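Local coordinates for protein glutamate racemase (PDB 2JFN) that belongs to the Asp/Glu/hydantoin racemase family and binds glutamic acid and uridine-5'-diphosphate-N-acetylmuramoyl-L-alanine, at residues Arg21-Phe27 and Asp46-Ala52. Residue numbers count along the deposited sequence, not the author numbering.
Sequences RPTVLVF and DLHYIYA
Strand 21-27 runs parallel to strand 48-52, their axes 4.7 Å apart at closest and crossing at -18°, with T23 to F27 in register with H48 to A52. D46 and L47 lead into the second strand; L47, with an m, t side chain, packs CD2 on P22 CG (3.3 Å) and CD1 on V24 CG2 (3.7 Å). At H48 the hydrogen bonding begins: its N donates to P22 O (3.0 Å) and its O accepts V24 N (2.9 Å), while its t rotamer places ND1 2.9 Å from T23 OG1, a side-chain hydrogen bond on the face shared with L25, I50, F27 and A52. Y49 turns to the other face, covered by helix 33-43; CD2 lies 4.1 Å from V24 CB, and its hydroxyl bonds to the L44 carbonyl. I50 repeats the backbone pattern, N to V24 O and O from V26 N (both 2.9 Å), and its CG2 sits 3.9 Å from L25 CD1, beneath helix 65-82. Y51, chi1 t, sets CE2 4.0 Å from V26 CG1 and hydrogen-bonds through OH to G30 O. Finally A52 N reaches V26 O (3.1 Å), and A52 CB meets L25 CD1 at 3.9 Å. Joined through helix 33-43, the strands form a classic beta-alpha-beta unit within an alpha/beta domain of the racemase fold.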
# COMPACT_ATOMS: atom_id res chain seq x y z
N ARG A 21 -4.29 23.96 -1.23
CA ARG A 21 -4.47 22.92 -2.24
C ARG A 21 -5.31 21.79 -1.66
O ARG A 21 -5.42 21.67 -0.44
CB ARG A 21 -3.11 22.37 -2.68
CG ARG A 21 -1.91 23.17 -2.19
CD ARG A 21 -1.37 22.64 -0.86
NE ARG A 21 0.01 23.05 -0.65
CZ ARG A 21 0.79 22.63 0.34
NH1 ARG A 21 0.34 21.76 1.24
NH2 ARG A 21 2.05 23.07 0.42
N PRO A 22 -5.90 20.95 -2.52
CA PRO A 22 -6.72 19.85 -2.01
C PRO A 22 -5.98 18.93 -1.05
O PRO A 22 -4.82 18.57 -1.27
CB PRO A 22 -7.19 19.14 -3.29
CG PRO A 22 -6.18 19.53 -4.31
CD PRO A 22 -5.89 20.97 -3.99
N THR A 23 -6.66 18.59 0.03
CA THR A 23 -6.11 17.74 1.06
C THR A 23 -6.34 16.28 0.71
O THR A 23 -7.48 15.84 0.53
CB THR A 23 -6.78 18.04 2.42
OG1 THR A 23 -6.45 19.38 2.81
CG2 THR A 23 -6.30 17.06 3.48
N VAL A 24 -5.25 15.53 0.60
CA VAL A 24 -5.33 14.12 0.27
C VAL A 24 -4.72 13.25 1.36
O VAL A 24 -3.57 13.46 1.77
CB VAL A 24 -4.62 13.82 -1.06
CG1 VAL A 24 -4.56 12.32 -1.29
CG2 VAL A 24 -5.38 14.50 -2.20
N LEU A 25 -5.49 12.28 1.83
CA LEU A 25 -5.02 11.36 2.85
C LEU A 25 -4.55 10.07 2.19
O LEU A 25 -5.23 9.53 1.32
CB LEU A 25 -6.15 11.02 3.83
CG LEU A 25 -5.89 9.81 4.74
CD1 LEU A 25 -4.73 10.11 5.70
CD2 LEU A 25 -7.16 9.46 5.51
N VAL A 26 -3.38 9.60 2.60
CA VAL A 26 -2.85 8.33 2.13
C VAL A 26 -2.69 7.51 3.42
O VAL A 26 -1.95 7.91 4.32
CB VAL A 26 -1.49 8.48 1.42
CG1 VAL A 26 -0.99 7.11 0.97
CG2 VAL A 26 -1.64 9.41 0.20
N PHE A 27 -3.41 6.39 3.50
CA PHE A 27 -3.39 5.53 4.68
C PHE A 27 -2.84 4.12 4.46
O PHE A 27 -3.03 3.53 3.41
CB PHE A 27 -4.81 5.39 5.24
CG PHE A 27 -4.95 4.33 6.31
CD1 PHE A 27 -4.62 4.60 7.63
CD2 PHE A 27 -5.34 3.03 5.97
CE1 PHE A 27 -4.68 3.61 8.61
CE2 PHE A 27 -5.39 2.03 6.94
CZ PHE A 27 -5.06 2.31 8.26
N ASP A 46 1.87 19.32 -5.64
CA ASP A 46 1.54 20.45 -4.77
C ASP A 46 0.38 20.27 -3.79
O ASP A 46 0.01 21.22 -3.10
CB ASP A 46 1.27 21.70 -5.62
CG ASP A 46 2.44 22.04 -6.54
OD1 ASP A 46 3.56 22.24 -6.02
OD2 ASP A 46 2.23 22.10 -7.77
N LEU A 47 -0.19 19.08 -3.72
CA LEU A 47 -1.32 18.84 -2.82
C LEU A 47 -0.93 18.93 -1.36
O LEU A 47 0.26 18.93 -1.02
CB LEU A 47 -1.92 17.46 -3.09
CG LEU A 47 -2.29 17.12 -4.53
CD1 LEU A 47 -2.88 15.73 -4.59
CD2 LEU A 47 -3.28 18.15 -5.06
N HIS A 48 -1.93 19.03 -0.49
CA HIS A 48 -1.70 19.06 0.95
C HIS A 48 -1.85 17.60 1.35
O HIS A 48 -2.97 17.11 1.51
CB HIS A 48 -2.75 19.88 1.69
CG HIS A 48 -2.70 19.71 3.18
ND1 HIS A 48 -3.83 19.53 3.95
CD2 HIS A 48 -1.66 19.70 4.05
CE1 HIS A 48 -3.49 19.42 5.22
NE2 HIS A 48 -2.18 19.52 5.31
N TYR A 49 -0.73 16.91 1.50
CA TYR A 49 -0.77 15.50 1.85
C TYR A 49 -0.75 15.20 3.35
O TYR A 49 -0.06 15.86 4.13
CB TYR A 49 0.39 14.75 1.19
CG TYR A 49 0.30 14.62 -0.31
CD1 TYR A 49 1.01 15.48 -1.15
CD2 TYR A 49 -0.48 13.62 -0.89
CE1 TYR A 49 0.95 15.34 -2.55
CE2 TYR A 49 -0.55 13.47 -2.28
CZ TYR A 49 0.17 14.34 -3.10
OH TYR A 49 0.11 14.17 -4.47
N ILE A 50 -1.52 14.20 3.72
CA ILE A 50 -1.57 13.73 5.09
C ILE A 50 -1.27 12.24 4.98
O ILE A 50 -1.96 11.52 4.25
CB ILE A 50 -2.96 13.88 5.72
CG1 ILE A 50 -3.35 15.36 5.79
CG2 ILE A 50 -2.97 13.25 7.11
CD1 ILE A 50 -4.83 15.57 6.10
N TYR A 51 -0.24 11.78 5.67
CA TYR A 51 0.09 10.37 5.67
C TYR A 51 -0.25 9.85 7.06
O TYR A 51 0.19 10.42 8.06
CB TYR A 51 1.57 10.12 5.38
CG TYR A 51 1.89 8.65 5.20
CD1 TYR A 51 2.45 7.89 6.23
CD2 TYR A 51 1.56 7.99 4.01
CE1 TYR A 51 2.66 6.51 6.08
CE2 TYR A 51 1.77 6.62 3.85
CZ TYR A 51 2.32 5.88 4.88
OH TYR A 51 2.48 4.52 4.71
N ALA A 52 -1.04 8.79 7.13
CA ALA A 52 -1.41 8.22 8.42
C ALA A 52 -1.11 6.73 8.42
O ALA A 52 -1.48 6.01 7.49
CB ALA A 52 -2.89 8.46 8.69